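Local coordinates for Lmo0135 protein (Listeria monocytogenes EGD-e, PDB 5ISU) that probably serves as the extracellular substrate-binding component of an ABC transporter, with peptides as the likely cargo, at residues F336-N349 / G368-L381. Sequence-based numbering, arbitrary orientation.
Sequences FDTSQKLTVYYLNN and GVTLDLKPTDPNAL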
ATOM      1  N   PHE A 336     -16.262  24.390 -22.953  1.00 85.37           N
ATOM      2  CA  PHE A 336     -15.550  25.000 -21.844  1.00 84.56           C
ATOM      3  C   PHE A 336     -15.060  26.379 -22.281  1.00 88.01           C
ATOM      4  O   PHE A 336     -14.412  26.513 -23.324  1.00 84.31           O
ATOM      5  CB  PHE A 336     -14.370  24.094 -21.434  1.00 80.96           C
ATOM      6  CG  PHE A 336     -13.449  24.700 -20.405  1.00 80.18           C
ATOM      7  CD1 PHE A 336     -13.827  24.776 -19.070  1.00 80.50           C
ATOM      8  CD2 PHE A 336     -12.183  25.158 -20.769  1.00 79.52           C
ATOM      9  CE1 PHE A 336     -12.975  25.322 -18.121  1.00 80.11           C
ATOM     10  CE2 PHE A 336     -11.325  25.700 -19.824  1.00 79.35           C
ATOM     11  CZ  PHE A 336     -11.723  25.782 -18.497  1.00 80.13           C
ATOM     12  N   ASP A 337     -15.406  27.407 -21.517  1.00 92.59           N
ATOM     13  CA  ASP A 337     -14.938  28.741 -21.845  1.00 97.86           C
ATOM     14  C   ASP A 337     -13.548  28.925 -21.293  1.00 95.84           C
ATOM     15  O   ASP A 337     -13.363  29.094 -20.085  1.00 94.62           O
ATOM     16  CB  ASP A 337     -15.887  29.824 -21.340  1.00104.39           C
ATOM     17  CG  ASP A 337     -17.137  29.937 -22.192  1.00109.78           C
ATOM     18  OD1 ASP A 337     -17.455  28.968 -22.921  1.00108.19           O
ATOM     19  OD2 ASP A 337     -17.798  30.998 -22.141  1.00116.13           O
ATOM     20  N   THR A 338     -12.577  28.867 -22.203  1.00 96.11           N
ATOM     21  CA  THR A 338     -11.162  29.041 -21.870  1.00 96.55           C
ATOM     22  C   THR A 338     -10.884  30.272 -20.987  1.00 98.57           C
ATOM     23  O   THR A 338      -9.830  30.355 -20.356  1.00 95.90           O
ATOM     24  CB  THR A 338     -10.296  29.089 -23.145  1.00 97.99           C
ATOM     25  OG1 THR A 338      -8.962  29.470 -22.799  1.00101.63           O
ATOM     26  CG2 THR A 338     -10.848  30.089 -24.159  1.00102.63           C
ATOM     27  N   SER A 339     -11.827  31.220 -20.968  1.00102.88           N
ATOM     28  CA  SER A 339     -11.753  32.406 -20.100  1.00105.90           C
ATOM     29  C   SER A 339     -11.553  31.996 -18.642  1.00106.95           C
ATOM     30  O   SER A 339     -10.848  32.671 -17.888  1.00106.09           O
ATOM     31  CB  SER A 339     -13.061  33.205 -20.182  1.00107.50           C
ATOM     32  OG  SER A 339     -13.378  33.541 -21.514  1.00106.84           O
ATOM     33  N   GLN A 340     -12.200  30.890 -18.261  1.00107.63           N
ATOM     34  CA  GLN A 340     -12.126  30.354 -16.910  1.00108.39           C
ATOM     35  C   GLN A 340     -10.798  29.623 -16.692  1.00104.16           C
ATOM     36  O   GLN A 340     -10.210  29.072 -17.630  1.00102.39           O
ATOM     37  CB  GLN A 340     -13.309  29.426 -16.660  1.00114.15           C
ATOM     38  CG  GLN A 340     -13.473  28.999 -15.215  1.00120.73           C
ATOM     39  CD  GLN A 340     -14.781  28.270 -14.971  1.00126.13           C
ATOM     40  OE1 GLN A 340     -15.330  27.628 -15.873  1.00129.11           O
ATOM     41  NE2 GLN A 340     -15.289  28.358 -13.744  1.00127.67           N
ATOM     42  N   LYS A 341     -10.353  29.610 -15.439  1.00100.15           N
ATOM     43  CA  LYS A 341      -9.071  29.037 -15.048  1.00 93.86           C
ATOM     44  C   LYS A 341      -9.271  27.827 -14.140  1.00 87.84           C
ATOM     45  O   LYS A 341     -10.188  27.809 -13.319  1.00 86.55           O
ATOM     46  CB  LYS A 341      -8.250  30.130 -14.348  1.00 97.57           C
ATOM     47  CG  LYS A 341      -7.988  31.338 -15.255  1.00101.36           C
ATOM     48  CD  LYS A 341      -7.623  32.614 -14.509  1.00105.31           C
ATOM     49  CE  LYS A 341      -6.252  32.571 -13.864  1.00105.53           C
ATOM     50  NZ  LYS A 341      -5.965  33.838 -13.131  1.00109.09           N
ATOM     51  N   LEU A 342      -8.418  26.816 -14.311  1.00 79.79           N
ATOM     52  CA  LEU A 342      -8.495  25.585 -13.521  1.00 75.73           C
ATOM     53  C   LEU A 342      -7.399  25.543 -12.484  1.00 74.54           C
ATOM     54  O   LEU A 342      -6.344  26.148 -12.664  1.00 78.14           O
ATOM     55  CB  LEU A 342      -8.399  24.350 -14.415  1.00 71.37           C
ATOM     56  CG  LEU A 342      -9.521  24.149 -15.432  1.00 71.99           C
ATOM     57  CD1 LEU A 342      -9.264  22.877 -16.232  1.00 68.33           C
ATOM     58  CD2 LEU A 342     -10.887  24.091 -14.745  1.00 72.40           C
ATOM     59  N   THR A 343      -7.656  24.811 -11.404  1.00 71.09           N
ATOM     60  CA  THR A 343      -6.718  24.686 -10.303  1.00 70.12           C
ATOM     61  C   THR A 343      -6.207  23.254 -10.123  1.00 67.69           C
ATOM     62  O   THR A 343      -6.976  22.285 -10.221  1.00 64.31           O
ATOM     63  CB  THR A 343      -7.364  25.151  -8.977  1.00 73.98           C
ATOM     64  OG1 THR A 343      -8.591  24.435  -8.747  1.00 74.61           O
ATOM     65  CG2 THR A 343      -7.667  26.647  -9.018  1.00 77.24           C
ATOM     66  N   VAL A 344      -4.900  23.126  -9.890  1.00 64.76           N
ATOM     67  CA  VAL A 344      -4.295  21.826  -9.590  1.00 61.87           C
ATOM     68  C   VAL A 344      -3.784  21.901  -8.156  1.00 63.67           C
ATOM     69  O   VAL A 344      -2.949  22.740  -7.826  1.00 66.94           O
ATOM     70  CB  VAL A 344      -3.189  21.408 -10.573  1.00 60.52           C
ATOM     71  CG1 VAL A 344      -2.119  22.490 -10.736  1.00 62.54           C
ATOM     72  CG2 VAL A 344      -2.570  20.078 -10.138  1.00 58.24           C
ATOM     73  N   TYR A 345      -4.345  21.065  -7.292  1.00 64.42           N
ATOM     74  CA  TYR A 345      -3.963  21.033  -5.880  1.00 66.65           C
ATOM     75  C   TYR A 345      -3.057  19.841  -5.642  1.00 62.72           C
ATOM     76  O   TYR A 345      -3.358  18.742  -6.062  1.00 57.89           O
ATOM     77  CB  TYR A 345      -5.206  20.966  -4.966  1.00 67.01           C
ATOM     78  CG  TYR A 345      -5.858  22.306  -4.640  1.00 68.85           C
ATOM     79  CD1 TYR A 345      -6.593  23.012  -5.596  1.00 69.69           C
ATOM     80  CD2 TYR A 345      -5.779  22.839  -3.349  1.00 72.12           C
ATOM     81  CE1 TYR A 345      -7.197  24.232  -5.286  1.00 72.92           C
ATOM     82  CE2 TYR A 345      -6.376  24.057  -3.031  1.00 75.43           C
ATOM     83  CZ  TYR A 345      -7.082  24.749  -3.995  1.00 76.26           C
ATOM     84  OH  TYR A 345      -7.684  25.949  -3.658  1.00 82.78           O
ATOM     85  N   TYR A 346      -1.956  20.075  -4.941  1.00 65.64           N
ATOM     86  CA  TYR A 346      -0.987  19.031  -4.656  1.00 62.56           C
ATOM     87  C   TYR A 346      -0.223  19.361  -3.368  1.00 66.42           C
ATOM     88  O   TYR A 346      -0.447  20.413  -2.755  1.00 66.67           O
ATOM     89  CB  TYR A 346      -0.047  18.870  -5.864  1.00 59.16           C
ATOM     90  CG  TYR A 346       0.727  20.114  -6.229  1.00 59.16           C
ATOM     91  CD1 TYR A 346       0.153  21.116  -7.013  1.00 59.40           C
ATOM     92  CD2 TYR A 346       2.044  20.279  -5.816  1.00 59.70           C
ATOM     93  CE1 TYR A 346       0.858  22.261  -7.345  1.00 61.74           C
ATOM     94  CE2 TYR A 346       2.764  21.417  -6.139  1.00 62.16           C
ATOM     95  CZ  TYR A 346       2.172  22.406  -6.903  1.00 63.10           C
ATOM     96  OH  TYR A 346       2.890  23.527  -7.216  1.00 63.18           O
ATOM     97  N   LEU A 347       0.646  18.446  -2.947  1.00 65.77           N
ATOM     98  CA  LEU A 347       1.452  18.625  -1.732  1.00 68.08           C
ATOM     99  C   LEU A 347       2.562  19.671  -1.941  1.00 68.16           C
ATOM    100  O   LEU A 347       3.284  19.620  -2.934  1.00 65.61           O
ATOM    101  CB  LEU A 347       2.065  17.279  -1.326  1.00 67.54           C
ATOM    102  CG  LEU A 347       1.072  16.181  -0.929  1.00 68.16           C
ATOM    103  CD1 LEU A 347       1.718  14.800  -0.945  1.00 67.49           C
ATOM    104  CD2 LEU A 347       0.456  16.470   0.434  1.00 72.50           C
ATOM    105  N   ASN A 348       2.713  20.595  -0.992  1.00 70.69           N
ATOM    106  CA  ASN A 348       3.743  21.651  -1.098  1.00 74.04           C
ATOM    107  C   ASN A 348       5.163  21.212  -0.698  1.00 73.98           C
ATOM    108  O   ASN A 348       6.087  22.018  -0.737  1.00 74.95           O
ATOM    109  CB  ASN A 348       3.346  22.897  -0.281  1.00 77.58           C
ATOM    110  CG  ASN A 348       3.328  22.653   1.228  1.00 79.86           C
ATOM    111  OD1 ASN A 348       3.547  21.538   1.709  1.00 78.87           O
ATOM    112  ND2 ASN A 348       3.049  23.707   1.980  1.00 83.18           N
ATOM    113  N   ASN A 349       5.324  19.946  -0.314  1.00 75.52           N
ATOM    114  CA  ASN A 349       6.614  19.406   0.111  1.00 76.56           C
ATOM    115  C   ASN A 349       7.056  18.202  -0.737  1.00 74.44           C
ATOM    116  O   ASN A 349       7.772  17.330  -0.247  1.00 76.05           O
ATOM    117  CB  ASN A 349       6.504  18.981   1.576  1.00 77.52           C
ATOM    118  CG  ASN A 349       5.525  17.838   1.782  1.00 74.74           C
ATOM    119  OD1 ASN A 349       4.795  17.440   0.864  1.00 69.99           O
ATOM    120  ND2 ASN A 349       5.511  17.294   2.988  1.00 76.64           N
ATOM    121  N   GLY A 368      -4.882  25.679 -25.100  1.00 83.45           N
ATOM    122  CA  GLY A 368      -5.761  26.809 -24.794  1.00 84.29           C
ATOM    123  C   GLY A 368      -6.431  26.802 -23.430  1.00 83.80           C
ATOM    124  O   GLY A 368      -7.393  27.551 -23.219  1.00 87.60           O
ATOM    125  N   VAL A 369      -5.931  25.980 -22.501  1.00 79.68           N
ATOM    126  CA  VAL A 369      -6.504  25.884 -21.140  1.00 78.33           C
ATOM    127  C   VAL A 369      -5.521  26.454 -20.115  1.00 77.56           C
ATOM    128  O   VAL A 369      -4.360  26.069 -20.106  1.00 74.14           O
ATOM    129  CB  VAL A 369      -6.841  24.413 -20.766  1.00 74.02           C
ATOM    130  CG1 VAL A 369      -7.346  24.307 -19.324  1.00 71.78           C
ATOM    131  CG2 VAL A 369      -7.854  23.827 -21.741  1.00 73.57           C
ATOM    132  N   THR A 370      -5.994  27.361 -19.254  1.00 80.10           N
ATOM    133  CA  THR A 370      -5.148  27.986 -18.225  1.00 82.30           C
ATOM    134  C   THR A 370      -5.261  27.215 -16.910  1.00 80.96           C
ATOM    135  O   THR A 370      -6.365  27.040 -16.382  1.00 82.50           O
ATOM    136  CB  THR A 370      -5.544  29.458 -17.978  1.00 86.47           C
ATOM    137  OG1 THR A 370      -5.550  30.168 -19.220  1.00 88.94           O
ATOM    138  CG2 THR A 370      -4.571  30.139 -17.008  1.00 87.16           C
ATOM    139  N   LEU A 371      -4.120  26.765 -16.386  1.00 79.35           N
ATOM    140  CA  LEU A 371      -4.076  26.010 -15.136  1.00 77.68           C
ATOM    141  C   LEU A 371      -3.278  26.784 -14.097  1.00 78.84           C
ATOM    142  O   LEU A 371      -2.165  27.221 -14.376  1.00 78.90           O
ATOM    143  CB  LEU A 371      -3.413  24.647 -15.366  1.00 74.03           C
ATOM    144  CG  LEU A 371      -3.405  23.659 -14.191  1.00 71.04           C
ATOM    145  CD1 LEU A 371      -4.806  23.140 -13.947  1.00 70.99           C
ATOM    146  CD2 LEU A 371      -2.455  22.491 -14.440  1.00 69.77           C
ATOM    147  N   ASP A 372      -3.852  26.944 -12.906  1.00 80.93           N
ATOM    148  CA  ASP A 372      -3.211  27.646 -11.792  1.00 82.73           C
ATOM    149  C   ASP A 372      -2.715  26.628 -10.787  1.00 78.64           C
ATOM    150  O   ASP A 372      -3.493  25.797 -10.329  1.00 74.47           O
ATOM    151  CB  ASP A 372      -4.219  28.547 -11.065  1.00 88.71           C
ATOM    152  CG  ASP A 372      -4.685  29.729 -11.900  1.00 94.17           C
ATOM    153  OD1 ASP A 372      -3.864  30.333 -12.633  1.00 97.58           O
ATOM    154  OD2 ASP A 372      -5.873  30.088 -11.770  1.00 95.70           O
ATOM    155  N   LEU A 373      -1.435  26.702 -10.426  1.00 78.77           N
ATOM    156  CA  LEU A 373      -0.864  25.793  -9.424  1.00 77.14           C
ATOM    157  C   LEU A 373      -1.256  26.248  -8.045  1.00 80.07           C
ATOM    158  O   LEU A 373      -1.155  27.431  -7.730  1.00 82.35           O
ATOM    159  CB  LEU A 373       0.664  25.724  -9.513  1.00 77.08           C
ATOM    160  CG  LEU A 373       1.226  24.795 -10.575  1.00 74.02           C
ATOM    161  CD1 LEU A 373       0.633  25.081 -11.940  1.00 75.04           C
ATOM    162  CD2 LEU A 373       2.742  24.921 -10.584  1.00 76.67           C
ATOM    163  N   LYS A 374      -1.700  25.306  -7.219  1.00 80.55           N
ATOM    164  CA  LYS A 374      -2.104  25.635  -5.873  1.00 81.59           C
ATOM    165  C   LYS A 374      -1.473  24.615  -4.925  1.00 76.59           C
ATOM    166  O   LYS A 374      -2.147  23.733  -4.411  1.00 76.37           O
ATOM    167  CB  LYS A 374      -3.640  25.704  -5.772  1.00 83.41           C
ATOM    168  CG  LYS A 374      -4.162  26.724  -4.754  1.00 91.42           C
ATOM    169  CD  LYS A 374      -3.670  28.138  -5.091  1.00 94.79           C
ATOM    170  CE  LYS A 374      -4.328  29.236  -4.273  1.00 99.99           C
ATOM    171  NZ  LYS A 374      -5.749  29.458  -4.657  1.00102.47           N
ATOM    172  N   PRO A 375      -0.154  24.735  -4.702  1.00 74.41           N
ATOM    173  CA  PRO A 375       0.511  23.825  -3.772  1.00 72.99           C
ATOM    174  C   PRO A 375      -0.041  24.059  -2.373  1.00 75.71           C
ATOM    175  O   PRO A 375      -0.292  25.221  -2.010  1.00 79.33           O
ATOM    176  CB  PRO A 375       1.979  24.263  -3.840  1.00 73.88           C
ATOM    177  CG  PRO A 375       1.941  25.700  -4.227  1.00 76.11           C
ATOM    178  CD  PRO A 375       0.692  25.901  -5.040  1.00 76.48           C
ATOM    179  N   THR A 376      -0.238  22.996  -1.592  1.00 74.71           N
ATOM    180  CA  THR A 376      -0.792  23.153  -0.237  1.00 78.00           C
ATOM    181  C   THR A 376      -0.140  22.282   0.842  1.00 77.69           C
ATOM    182  O   THR A 376       0.544  21.297   0.557  1.00 71.80           O
ATOM    183  CB  THR A 376      -2.306  22.855  -0.203  1.00 79.13           C
ATOM    184  OG1 THR A 376      -2.522  21.476  -0.495  1.00 80.57           O
ATOM    185  CG2 THR A 376      -3.069  23.713  -1.198  1.00 80.04           C
ATOM    186  N   ASP A 377      -0.394  22.691   2.087  1.00 82.05           N
ATOM    187  CA  ASP A 377       0.064  22.033   3.313  1.00 84.56           C
ATOM    188  C   ASP A 377      -0.657  20.684   3.402  1.00 81.13           C
ATOM    189  O   ASP A 377      -1.843  20.622   3.081  1.00 79.78           O
ATOM    190  CB  ASP A 377      -0.292  22.954   4.509  1.00 91.17           C
ATOM    191  CG  ASP A 377       0.150  22.409   5.865  1.00 94.69           C
ATOM    192  OD1 ASP A 377      -0.356  21.353   6.310  1.00 92.31           O
ATOM    193  OD2 ASP A 377       0.939  23.108   6.540  1.00101.04           O
ATOM    194  N   PRO A 378       0.044  19.607   3.834  1.00 80.88           N
ATOM    195  CA  PRO A 378      -0.569  18.259   3.907  1.00 78.86           C
ATOM    196  C   PRO A 378      -1.898  18.173   4.663  1.00 81.50           C
ATOM    197  O   PRO A 378      -2.868  17.646   4.118  1.00 81.41           O
ATOM    198  CB  PRO A 378       0.503  17.416   4.602  1.00 77.84           C
ATOM    199  CG  PRO A 378       1.778  18.102   4.275  1.00 79.19           C
ATOM    200  CD  PRO A 378       1.461  19.573   4.245  1.00 81.75           C
ATOM    201  N   ASN A 379      -1.944  18.690   5.889  1.00 86.07           N
ATOM    202  CA  ASN A 379      -3.177  18.651   6.685  1.00 88.53           C
ATOM    203  C   ASN A 379      -4.302  19.319   5.920  1.00 87.97           C
ATOM    204  O   ASN A 379      -5.382  18.749   5.764  1.00 89.24           O
ATOM    205  CB  ASN A 379      -3.009  19.379   8.025  1.00 94.79           C
ATOM    206  CG  ASN A 379      -1.891  18.809   8.878  1.00 98.03           C
ATOM    207  OD1 ASN A 379      -1.129  17.940   8.441  1.00 97.25           O
ATOM    208  ND2 ASN A 379      -1.771  19.319  10.104  1.00102.60           N
ATOM    209  N   ALA A 380      -4.032  20.535   5.444  1.00 87.73           N
ATOM    210  CA  ALA A 380      -5.010  21.313   4.688  1.00 86.15           C
ATOM    211  C   ALA A 380      -5.484  20.558   3.454  1.00 81.91           C
ATOM    212  O   ALA A 380      -6.661  20.610   3.112  1.00 80.02           O
ATOM    213  CB  ALA A 380      -4.427  22.662   4.291  1.00 86.23           C
ATOM    214  N   LEU A 381      -4.567  19.835   2.805  1.00 80.69           N
ATOM    215  CA  LEU A 381      -4.904  19.073   1.597  1.00 77.01           C
ATOM    216  C   LEU A 381      -5.889  17.938   1.913  1.00 74.62           C
ATOM    217  O   LEU A 381      -6.793  17.673   1.130  1.00 71.24           O
ATOM    218  CB  LEU A 381      -3.642  18.532   0.918  1.00 75.34           C
ATOM    219  CG  LEU A 381      -3.821  17.826  -0.435  1.00 73.11           C
ATOM    220  CD1 LEU A 381      -4.444  18.749  -1.476  1.00 73.68           C
ATOM    221  CD2 LEU A 381      -2.487  17.293  -0.930  1.00 70.78           C
TER
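Y346 O is gripped twice by T376: the backbone N donates at 2.8 Å, while OG1 approaches from above the carbonyl plane, 3.2 Å from the same oxygen. T376 O in turn accepts from N348 N. The regular alternation of the parallel ladder runs from L342 N–T370 O to K374 N–V344 O, lapses where Y346 N stands 3.7 Å from K374 O, and resumes at T376 N and N348 N; the nearly straight bond between D372 N and L342 O measures 2.6 Å. The two strand segments run in the same sense, 34° apart.

Each tyrosine lies beside its partner across the strand pair, K374 for Y345 and P375 for Y346. K374 CB makes a CH-pi contact over the centre of the Y345 ring, 3.9 Å from its centroid and 10° off the normal. On the opposite sheet face P375 CA makes another over one face of the Y346 ring, 3.9 Å from its centroid and offset toward the rim. V344 CG1 reaches L371 CD2 at 3.7 Å, the two side chains crossing at about a right angle.

These strands and helix 351-365 form a beta-alpha-beta unit. The helix covers the L373 and Y346 side with L358, Q361 and A357, while strand 395-400 pairs with 341-347 along its other edge.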